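Local coordinates for protein Cyp101j2 (Sphingobium yanoikuyae, PDB 5KYO) that probably catalyses haem-dependent hydroxylation of 1,8-cineole as a cytochrome P450 monooxygenase, at residues Leu160-Gly163 with Phe164-Lys167; Leu180-Arg183 with Ile184-Ile188; Arg253-Thr256 with Asp257-Glu261; Met387-Lys390 with Val391-Glu395. One frame throughout, in Å; residues are numbered along the deposited sequence.

Contact 1: Leu160-Gly163 with Phe164-Lys167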
loop_
_atom_site.group_PDB
_atom_site.type_symbol
_atom_site.label_atom_id
_atom_site.label_comp_id
_atom_site.label_asym_id
_atom_site.label_seq_id
_atom_site.Cartn_x
_atom_site.Cartn_y
_atom_site.Cartn_z
ATOM N N LEU A 160 10.299 -14.187 -15.081
ATOM C CA LEU A 160 11.066 -12.964 -14.941
ATOM C C LEU A 160 12.473 -13.261 -14.436
ATOM O O LEU A 160 13.441 -12.740 -14.973
ATOM C CB LEU A 160 10.351 -11.986 -14.006
ATOM C CG LEU A 160 8.987 -11.504 -14.543
ATOM C CD1 LEU A 160 8.182 -10.856 -13.441
ATOM C CD2 LEU A 160 9.195 -10.514 -15.679
ATOM N N ILE A 161 12.578 -14.103 -13.416
ATOM C CA ILE A 161 13.886 -14.430 -12.839
ATOM C C ILE A 161 14.758 -15.152 -13.845
ATOM O O ILE A 161 15.943 -14.856 -13.959
ATOM C CB ILE A 161 13.729 -15.303 -11.568
ATOM C CG1 ILE A 161 12.994 -14.501 -10.472
ATOM C CG2 ILE A 161 15.078 -15.869 -11.123
ATOM C CD1 ILE A 161 12.421 -15.354 -9.362
ATOM N N GLU A 162 14.193 -16.111 -14.588
ATOM C CA GLU A 162 15.049 -16.833 -15.520
ATOM C C GLU A 162 15.524 -15.900 -16.626
ATOM O O GLU A 162 16.612 -16.086 -17.188
ATOM C CB GLU A 162 14.333 -18.050 -16.094
ATOM C CG GLU A 162 14.137 -19.131 -15.072
ATOM C CD GLU A 162 15.452 -19.696 -14.555
ATOM O OE1 GLU A 162 16.474 -19.636 -15.276
ATOM O OE2 GLU A 162 15.456 -20.216 -13.424
ATOM N N GLY A 163 14.717 -14.875 -16.892
ATOM C CA GLY A 163 15.035 -13.849 -17.868
ATOM C C GLY A 163 16.351 -13.140 -17.597
ATOM O O GLY A 163 17.207 -13.078 -18.475
ATOM N N PHE A 164 16.533 -12.614 -16.387
ATOM C CA PHE A 164 17.730 -11.832 -16.116
ATOM C C PHE A 164 18.820 -12.564 -15.334
ATOM O O PHE A 164 19.892 -12.010 -15.132
ATOM C CB PHE A 164 17.383 -10.512 -15.393
ATOM C CG PHE A 164 16.419 -10.639 -14.222
ATOM C CD1 PHE A 164 16.789 -11.271 -13.045
ATOM C CD2 PHE A 164 15.162 -10.052 -14.288
ATOM C CE1 PHE A 164 15.906 -11.357 -11.964
ATOM C CE2 PHE A 164 14.275 -10.131 -13.220
ATOM C CZ PHE A 164 14.641 -10.784 -12.061
ATOM N N ARG A 165 18.534 -13.781 -14.881
ATOM C CA ARG A 165 19.504 -14.553 -14.100
ATOM C C ARG A 165 20.887 -14.651 -14.768
ATOM O O ARG A 165 21.910 -14.452 -14.090
ATOM C CB ARG A 165 18.944 -15.964 -13.811
ATOM C CG ARG A 165 19.839 -16.822 -12.883
ATOM C CD ARG A 165 19.225 -18.210 -12.668
ATOM N NE ARG A 165 19.940 -19.008 -11.660
ATOM C CZ ARG A 165 20.972 -19.803 -11.929
ATOM N NH1 ARG A 165 21.438 -19.897 -13.174
ATOM N NH2 ARG A 165 21.562 -20.480 -10.945
ATOM N N PRO A 166 20.940 -14.935 -16.084
ATOM C CA PRO A 166 22.280 -15.087 -16.664
ATOM C C PRO A 166 23.053 -13.784 -16.784
ATOM O O PRO A 166 24.243 -13.842 -17.074
ATOM C CB PRO A 166 22.013 -15.681 -18.055
ATOM C CG PRO A 166 20.581 -15.439 -18.342
ATOM C CD PRO A 166 19.875 -15.375 -17.016
ATOM N N LYS A 167 22.394 -12.649 -16.556
ATOM C CA LYS A 167 23.049 -11.337 -16.643
ATOM C C LYS A 167 23.836 -10.989 -15.398
ATOM O O LYS A 167 24.702 -10.123 -15.449
ATOM C CB LYS A 167 22.017 -10.238 -16.901
ATOM C CG LYS A 167 21.271 -10.393 -18.207
ATOM C CD LYS A 167 20.179 -9.326 -18.337
ATOM C CE LYS A 167 19.339 -9.546 -19.572
ATOM N NZ LYS A 167 18.247 -8.539 -19.705
#
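The ring of F164 folds back over the last turn of its own helix and lies on L160 and I161. This is the tight part of the contact. CG of F164 stands between the backbone N and the carbonyl carbon (chi1 47°), a torsion that turns the ring toward the preceding turn. L160 O lies over one ring face, toward the rim, 3.3 Å from F164 CE2. Over the same face I161 CA makes a CH-pi contact, 4.1 Å from the F164 ring centroid. The side chains themselves meet more loosely, with I161 CG1 4.4 Å from F164 CZ. Here the helical bonding weakens: F164 N gives L160 O a weak bond of 3.4 Å, whereas R165 N reaches I161 O at 3.0 Å, although the N-H is bent to 137°. F176 of helix 172-177 packs on L160, I161 and F164, and W396 of helix 382-399 adds to the buried side at I161.

The other side is loose and faces solvent. E162 and R165 run side by side in the same direction, yet E162 OE2 and R165 NE stay 5.0 Å apart. Both turn instead to R399, E162 by a salt bridge and R165 NE by a hydrogen bond to the backbone O. P166, which has no N-H to offer, sets its CD 3.3 Å from E162 O. K167 N then bonds F164 O at 2.9 Å, and the chain leaves through a short 3-10 segment: the C-terminal end of an alpha helix, closed by a proline-containing turn.

Contact 2: Leu180-Arg183 with Ile184-Ile188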
loop_
_atom_site.group_PDB
_atom_site.type_symbol
_atom_site.label_atom_id
_atom_site.label_comp_id
_atom_site.label_asym_id
_atom_site.label_seq_id
_atom_site.Cartn_x
_atom_site.Cartn_y
_atom_site.Cartn_z
ATOM N N LEU A 180 4.831 -7.309 -11.961
ATOM C CA LEU A 180 3.931 -8.267 -11.319
ATOM C C LEU A 180 2.455 -7.813 -11.172
ATOM O O LEU A 180 1.545 -8.555 -11.549
ATOM C CB LEU A 180 4.482 -8.641 -9.932
ATOM C CG LEU A 180 5.783 -9.446 -9.891
ATOM C CD1 LEU A 180 6.284 -9.571 -8.450
ATOM C CD2 LEU A 180 5.542 -10.819 -10.507
ATOM N N PRO A 181 2.203 -6.622 -10.588
ATOM C CA PRO A 181 0.816 -6.465 -10.106
ATOM C C PRO A 181 -0.289 -6.297 -11.162
ATOM O O PRO A 181 -1.433 -6.684 -10.885
ATOM C CB PRO A 181 0.881 -5.203 -9.234
ATOM C CG PRO A 181 2.327 -5.076 -8.840
ATOM C CD PRO A 181 3.109 -5.599 -10.016
ATOM N N VAL A 182 0.009 -5.706 -12.310
ATOM C CA VAL A 182 -1.048 -5.498 -13.289
ATOM C C VAL A 182 -1.395 -6.850 -13.893
ATOM O O VAL A 182 -2.576 -7.204 -14.028
ATOM C CB VAL A 182 -0.653 -4.486 -14.377
ATOM C CG1 VAL A 182 -1.904 -4.085 -15.184
ATOM C CG2 VAL A 182 -0.097 -3.248 -13.736
ATOM N N ARG A 183 -0.369 -7.627 -14.215
ATOM C CA ARG A 183 -0.569 -8.988 -14.706
ATOM C C ARG A 183 -1.377 -9.854 -13.732
ATOM O O ARG A 183 -2.213 -10.633 -14.156
ATOM C CB ARG A 183 0.782 -9.662 -14.997
ATOM C CG ARG A 183 1.522 -9.109 -16.200
ATOM C CD ARG A 183 2.707 -10.014 -16.528
ATOM N NE ARG A 183 3.330 -9.707 -17.810
ATOM C CZ ARG A 183 4.290 -8.805 -17.980
ATOM N NH1 ARG A 183 4.736 -8.099 -16.940
ATOM N NH2 ARG A 183 4.792 -8.602 -19.193
ATOM N N ILE A 184 -1.137 -9.722 -12.435
ATOM C CA ILE A 184 -1.891 -10.511 -11.461
ATOM C C ILE A 184 -3.349 -10.032 -11.384
ATOM O O ILE A 184 -4.282 -10.841 -11.328
ATOM C CB ILE A 184 -1.253 -10.433 -10.081
ATOM C CG1 ILE A 184 0.120 -11.120 -10.110
ATOM C CG2 ILE A 184 -2.161 -11.064 -9.001
ATOM C CD1 ILE A 184 0.992 -10.808 -8.864
ATOM N N PHE A 185 -3.530 -8.717 -11.349
ATOM C CA PHE A 185 -4.874 -8.147 -11.389
ATOM C C PHE A 185 -5.651 -8.675 -12.593
ATOM O O PHE A 185 -6.829 -9.049 -12.479
ATOM C CB PHE A 185 -4.808 -6.624 -11.426
ATOM C CG PHE A 185 -6.133 -5.978 -11.720
ATOM C CD1 PHE A 185 -7.062 -5.777 -10.705
ATOM C CD2 PHE A 185 -6.463 -5.602 -13.011
ATOM C CE1 PHE A 185 -8.300 -5.187 -10.979
ATOM C CE2 PHE A 185 -7.702 -5.016 -13.286
ATOM C CZ PHE A 185 -8.605 -4.811 -12.267
ATOM N N MET A 186 -4.992 -8.712 -13.746
ATOM C CA MET A 186 -5.661 -9.063 -14.988
ATOM C C MET A 186 -6.113 -10.520 -14.980
ATOM O O MET A 186 -7.069 -10.877 -15.664
ATOM C CB MET A 186 -4.747 -8.791 -16.175
ATOM C CG MET A 186 -4.491 -7.300 -16.414
ATOM S SD MET A 186 -3.347 -7.023 -17.775
ATOM C CE MET A 186 -4.320 -7.589 -19.165
ATOM N N ARG A 187 -5.429 -11.366 -14.210
ATOM C CA ARG A 187 -5.856 -12.762 -14.117
ATOM C C ARG A 187 -7.023 -12.886 -13.125
ATOM O O ARG A 187 -7.884 -13.761 -13.253
ATOM C CB ARG A 187 -4.678 -13.659 -13.703
ATOM C CG ARG A 187 -3.677 -13.933 -14.819
ATOM C CD ARG A 187 -4.333 -14.695 -15.974
ATOM N NE ARG A 187 -3.467 -14.785 -17.152
ATOM C CZ ARG A 187 -2.511 -15.699 -17.317
ATOM N NH1 ARG A 187 -2.291 -16.615 -16.381
ATOM N NH2 ARG A 187 -1.776 -15.706 -18.425
ATOM N N ILE A 188 -7.049 -12.000 -12.135
ATOM C CA ILE A 188 -8.109 -12.000 -11.135
ATOM C C ILE A 188 -9.449 -11.625 -11.793
ATOM O O ILE A 188 -10.495 -12.260 -11.554
ATOM C CB ILE A 188 -7.775 -11.031 -9.986
ATOM C CG1 ILE A 188 -6.722 -11.695 -9.066
ATOM C CG2 ILE A 188 -9.065 -10.632 -9.204
ATOM C CD1 ILE A 188 -6.024 -10.739 -8.122
#
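V182 O accepts the N-H of M186 at 2.9 Å, the shortest of the backbone bonds that link the two halves of this helical turn. Carbon atoms crowd the same oxygen: M186 CG comes within 3.1 Å of V182 O, F185 CB also lies close to it, and the F185 ring stands farther off with its edge turned to that oxygen. The other bonds repeat the alpha-helical i to i+4 pattern. F185 N meets P181 O at 3.0 Å with a nearly straight N-H (167°), and I184 N meets L180 O at 3.1 Å. At the far end R187 N to R183 O is longer, 3.3 Å, and more bent.

Side chains follow this ladder. CG1 of I184 lies beside its own backbone N (chi1 -66°) and so stays close to the carbonyl of the previous turn, 3.3 Å from L180 O; its CD1 goes on to L180 CB at 4.2 Å. V182 CG1 and M186 SD touch at the same distance, the thioether slanting across the valine branch. R183 stretches away from this packing, and its NH1 bonds Q179 O.

The F185 side chain comes to about 6 Å from the bound haem. Helix 181-188 is wedged between three others: V182 and M186 face L196 of helix 196-206, L180 and I184 pack on L156 and V153 of helix 149-164, and L180, I184 and I188 meet helix 382-399.

Contact 3: Arg253-Thr256 with Asp257-Glu261; sequences RPLT and DIEAE
Charge pairing joins R253 to E259 in a two-pronged, end-on salt bridge. NH1 of R253 bonds E259 OE1 at 2.9 Å and NH2 bonds E259 OE2 at 2.8 Å; each oxygen uses its syn lone pair. The guanidinium and carboxylate planes are only 20° apart, and the paired bonds fix the rotation of both groups. R253 NH1 also reaches back to P254 O at 3.0 Å, tying the arginine to its own loop.

Hydrogen bonds of a capping box start the helix. T256, the N-cap, takes the N-H of E259 on its OG1 at 3.2 Å, and E259 returns the favour by accepting T256 N on OE1 at 3.1 Å. That second donor meets OE1 from the anti side, 30° out of the carboxylate plane; with R253 NH1 on the syn side, OE1 thus accepts from two donors. The threonine hydroxyl stands between its backbone N and carbonyl carbon (chi1 69°), which turns it toward the first helical turn. A260 N to T256 O, 3.1 Å, is the first i to i+4 bond.

L255 CD2 lies 3.5 Å from E259 OE1, a methyl against a carboxylate oxygen; the apolar contact is slight, L255 CD1 just reaching A260 CB.

The box opens helix 257-270, the front part of the long central helix of the P450 fold. F133 of helix 131-140 packs on R253, L255 and E259, while helix 215-235 holds the other flank through R234 to D257 and through R223 and R227 to E261.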
loop_
_atom_site.group_PDB
_atom_site.type_symbol
_atom_site.label_atom_id
_atom_site.label_comp_id
_atom_site.label_asym_id
_atom_site.label_seq_id
_atom_site.Cartn_x
_atom_site.Cartn_y
_atom_site.Cartn_z
ATOM N N ARG A 253 -29.585 -5.030 -3.704
ATOM C CA ARG A 253 -29.681 -4.638 -5.103
ATOM C C ARG A 253 -28.365 -4.945 -5.798
ATOM O O ARG A 253 -27.292 -4.894 -5.168
ATOM C CB ARG A 253 -29.997 -3.147 -5.240
ATOM C CG ARG A 253 -29.001 -2.252 -4.490
ATOM C CD ARG A 253 -28.823 -0.885 -5.156
ATOM N NE ARG A 253 -27.805 -0.064 -4.488
ATOM C CZ ARG A 253 -26.528 0.003 -4.858
ATOM N NH1 ARG A 253 -26.092 -0.703 -5.899
ATOM N NH2 ARG A 253 -25.681 0.779 -4.189
ATOM N N PRO A 254 -28.427 -5.257 -7.095
ATOM C CA PRO A 254 -27.195 -5.457 -7.864
ATOM C C PRO A 254 -26.253 -4.243 -7.846
ATOM O O PRO A 254 -26.674 -3.119 -7.580
ATOM C CB PRO A 254 -27.715 -5.713 -9.282
ATOM C CG PRO A 254 -29.048 -6.317 -9.077
ATOM C CD PRO A 254 -29.625 -5.647 -7.858
ATOM N N LEU A 255 -24.980 -4.469 -8.135
ATOM C CA LEU A 255 -24.075 -3.346 -8.370
ATOM C C LEU A 255 -24.402 -2.696 -9.705
ATOM O O LEU A 255 -24.768 -3.377 -10.658
ATOM C CB LEU A 255 -22.605 -3.797 -8.377
ATOM C CG LEU A 255 -21.872 -4.182 -7.096
ATOM C CD1 LEU A 255 -20.436 -4.580 -7.424
ATOM C CD2 LEU A 255 -21.884 -3.039 -6.124
ATOM N N THR A 256 -24.246 -1.381 -9.773
ATOM C CA THR A 256 -24.293 -0.671 -11.040
ATOM C C THR A 256 -22.956 -0.800 -11.745
ATOM O O THR A 256 -21.946 -1.116 -11.108
ATOM C CB THR A 256 -24.611 0.820 -10.843
ATOM O OG1 THR A 256 -23.496 1.453 -10.207
ATOM C CG2 THR A 256 -25.860 0.994 -9.976
ATOM N N ASP A 257 -22.944 -0.549 -13.053
ATOM C CA ASP A 257 -21.700 -0.481 -13.798
ATOM C C ASP A 257 -20.686 0.486 -13.178
ATOM O O ASP A 257 -19.495 0.173 -13.080
ATOM C CB ASP A 257 -21.974 -0.075 -15.226
ATOM C CG ASP A 257 -22.383 -1.245 -16.075
ATOM O OD1 ASP A 257 -22.710 -2.302 -15.480
ATOM O OD2 ASP A 257 -22.354 -1.103 -17.320
ATOM N N ILE A 258 -21.170 1.658 -12.770
ATOM C CA ILE A 258 -20.324 2.671 -12.143
ATOM C C ILE A 258 -19.593 2.087 -10.929
ATOM O O ILE A 258 -18.379 2.222 -10.805
ATOM C CB ILE A 258 -21.144 3.901 -11.713
ATOM C CG1 ILE A 258 -21.604 4.689 -12.936
ATOM C CG2 ILE A 258 -20.322 4.802 -10.805
ATOM C CD1 ILE A 258 -20.499 5.462 -13.628
ATOM N N GLU A 259 -20.340 1.415 -10.054
ATOM C CA GLU A 259 -19.776 0.844 -8.835
ATOM C C GLU A 259 -18.747 -0.256 -9.119
ATOM O O GLU A 259 -17.699 -0.317 -8.473
ATOM C CB GLU A 259 -20.896 0.304 -7.944
ATOM C CG GLU A 259 -21.638 1.392 -7.178
ATOM C CD GLU A 259 -22.963 0.929 -6.605
ATOM O OE1 GLU A 259 -23.498 -0.116 -7.061
ATOM O OE2 GLU A 259 -23.484 1.630 -5.707
ATOM N N ALA A 260 -19.050 -1.133 -10.069
ATOM C CA ALA A 260 -18.132 -2.198 -10.433
ATOM C C ALA A 260 -16.871 -1.633 -11.090
ATOM O O ALA A 260 -15.773 -2.127 -10.852
ATOM C CB ALA A 260 -18.819 -3.205 -11.358
ATOM N N GLU A 261 -17.034 -0.591 -11.909
ATOM C CA GLU A 261 -15.889 0.058 -12.542
ATOM C C GLU A 261 -14.993 0.692 -11.476
ATOM O O GLU A 261 -13.766 0.546 -11.517
ATOM C CB GLU A 261 -16.351 1.126 -13.547
ATOM C CG GLU A 261 -16.935 0.577 -14.815
ATOM C CD GLU A 261 -17.952 1.516 -15.450
ATOM O OE1 GLU A 261 -18.103 2.671 -14.992
ATOM O OE2 GLU A 261 -18.598 1.077 -16.416
#

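Contact 4: Met387-Lys390 with Val391-Glu395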
loop_
_atom_site.group_PDB
_atom_site.type_symbol
_atom_site.label_atom_id
_atom_site.label_comp_id
_atom_site.label_asym_id
_atom_site.label_seq_id
_atom_site.Cartn_x
_atom_site.Cartn_y
_atom_site.Cartn_z
ATOM N N MET A 387 0.421 -13.897 -0.246
ATOM C CA MET A 387 0.625 -14.975 -1.230
ATOM C C MET A 387 1.717 -14.604 -2.228
ATOM O O MET A 387 2.589 -15.426 -2.520
ATOM C CB MET A 387 -0.657 -15.340 -1.995
ATOM C CG MET A 387 -0.392 -16.164 -3.290
ATOM S SD MET A 387 -1.857 -16.224 -4.382
ATOM C CE MET A 387 -2.984 -17.107 -3.304
ATOM N N GLU A 388 1.667 -13.370 -2.738
ATOM C CA GLU A 388 2.687 -12.852 -3.652
ATOM C C GLU A 388 4.091 -12.876 -3.026
ATOM O O GLU A 388 5.024 -13.350 -3.641
ATOM C CB GLU A 388 2.371 -11.417 -4.078
ATOM C CG GLU A 388 1.190 -11.254 -5.009
ATOM C CD GLU A 388 0.761 -9.803 -5.088
ATOM O OE1 GLU A 388 1.290 -9.000 -4.292
ATOM O OE2 GLU A 388 -0.085 -9.456 -5.934
ATOM N N MET A 389 4.213 -12.368 -1.804
ATOM C CA MET A 389 5.498 -12.332 -1.105
ATOM C C MET A 389 6.102 -13.722 -0.955
ATOM O O MET A 389 7.285 -13.918 -1.203
ATOM C CB MET A 389 5.333 -11.691 0.274
ATOM C CG MET A 389 6.638 -11.537 1.038
ATOM S SD MET A 389 7.851 -10.570 0.126
ATOM C CE MET A 389 6.922 -9.070 -0.191
ATOM N N LYS A 390 5.268 -14.680 -0.556
ATOM C CA LYS A 390 5.706 -16.050 -0.358
ATOM C C LYS A 390 6.254 -16.674 -1.633
ATOM O O LYS A 390 7.334 -17.288 -1.636
ATOM C CB LYS A 390 4.553 -16.903 0.176
ATOM C CG LYS A 390 4.992 -18.286 0.634
ATOM C CD LYS A 390 3.790 -19.124 1.038
ATOM C CE LYS A 390 2.880 -19.395 -0.151
ATOM N NZ LYS A 390 1.775 -20.318 0.219
ATOM N N VAL A 391 5.506 -16.541 -2.720
ATOM C CA VAL A 391 5.932 -17.144 -3.980
ATOM C C VAL A 391 7.215 -16.476 -4.453
ATOM O O VAL A 391 8.140 -17.133 -4.957
ATOM C CB VAL A 391 4.838 -17.027 -5.068
ATOM C CG1 VAL A 391 5.356 -17.554 -6.388
ATOM C CG2 VAL A 391 3.612 -17.792 -4.637
ATOM N N VAL A 392 7.292 -15.162 -4.259
ATOM C CA VAL A 392 8.434 -14.428 -4.763
ATOM C C VAL A 392 9.690 -14.826 -3.998
ATOM O O VAL A 392 10.732 -15.070 -4.602
ATOM C CB VAL A 392 8.222 -12.889 -4.681
ATOM C CG1 VAL A 392 9.547 -12.149 -4.818
ATOM C CG2 VAL A 392 7.235 -12.441 -5.773
ATOM N N LEU A 393 9.571 -14.898 -2.674
ATOM C CA LEU A 393 10.683 -15.273 -1.825
ATOM C C LEU A 393 11.111 -16.698 -2.174
ATOM O O LEU A 393 12.289 -16.971 -2.291
ATOM C CB LEU A 393 10.302 -15.182 -0.352
ATOM C CG LEU A 393 10.239 -13.756 0.221
ATOM C CD1 LEU A 393 9.561 -13.788 1.571
ATOM C CD2 LEU A 393 11.616 -13.152 0.329
ATOM N N ARG A 394 10.146 -17.593 -2.360
ATOM C CA ARG A 394 10.488 -18.995 -2.605
ATOM C C ARG A 394 11.176 -19.180 -3.949
ATOM O O ARG A 394 12.206 -19.842 -4.035
ATOM C CB ARG A 394 9.247 -19.888 -2.533
ATOM C CG ARG A 394 8.697 -20.053 -1.126
ATOM C CD ARG A 394 7.571 -21.075 -1.061
ATOM N NE ARG A 394 6.863 -21.034 0.216
ATOM C CZ ARG A 394 5.982 -21.947 0.612
ATOM N NH1 ARG A 394 5.706 -22.984 -0.164
ATOM N NH2 ARG A 394 5.386 -21.829 1.793
ATOM N N GLU A 395 10.602 -18.621 -5.009
ATOM C CA GLU A 395 11.232 -18.755 -6.327
ATOM C C GLU A 395 12.538 -17.973 -6.475
ATOM O O GLU A 395 13.412 -18.401 -7.217
ATOM C CB GLU A 395 10.268 -18.333 -7.433
ATOM C CG GLU A 395 8.992 -19.150 -7.446
ATOM C CD GLU A 395 9.235 -20.643 -7.669
ATOM O OE1 GLU A 395 10.279 -21.012 -8.245
ATOM O OE2 GLU A 395 8.371 -21.447 -7.278
#
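L393 N to M389 O and R394 N to K390 O, both 2.9 Å, are the shortest bonds across this turn of helix 382-399, the L helix of the P450 fold, which in this family follows the cysteine loop that ligates haem iron. V392 N to E388 O (3.0 Å) and V391 N to M387 O (3.1 Å) complete an unbroken i to i+4 ladder of fairly straight N-H bonds.

Beta-branched side chains pack against the carbonyls of that ladder. In V391 and V392 alike, CG2 lies beside the backbone N (chi1 175° and 163° place CG1 opposite it), and this branch therefore leans back on the previous turn: V392 CG2 is 3.2 Å from E388 O. The modelled conformer of M389 rests on L393 CD1, a contact that is doubtful because a second conformer exists.

Outside partners cover the buried faces. T282 and F283 of helix 273-288 meet M389 and V392, helix 149-164 lies against V391, and the E388 side chain comes to about 5 Å from the haem.

On the remaining flank K390 and R394 run side by side. Each charged end has its own long, weak ion pair, K390 NZ with E150 and R394 NH2 with D304, which would ease the 4.2 Å approach of these two nitrogens. The lysine methylenes lean over one face of the R394 guanidinium, toward its rim, CD of K390 standing 3.2 Å from R394 NH2.

Overall arrangement
From the N terminus the four contacts come in series; each closes a single turn, and none encloses or crosses another. Contact 1 ends helix 149-164, contact 2 forms helix 181-188 soon after, contact 3 starts helix 257-270, and contact 4 lies within helix 382-399. Distant in sequence, contact 4 nevertheless touches both early ones: I161 CD1 meets E395 O at 3.9 Å, and L180 CD1 meets V392 CG2 at 4.0 Å. Contacts 1 and 2 join through L160 and L180. These three thus tie helices 149-164, 181-188 and 382-399 together, with contacts 2 and 4 on the haem side. Contact 3 stands apart, its nearest atoms about 7 Å from contact 2 and about 18 Å from contact 4.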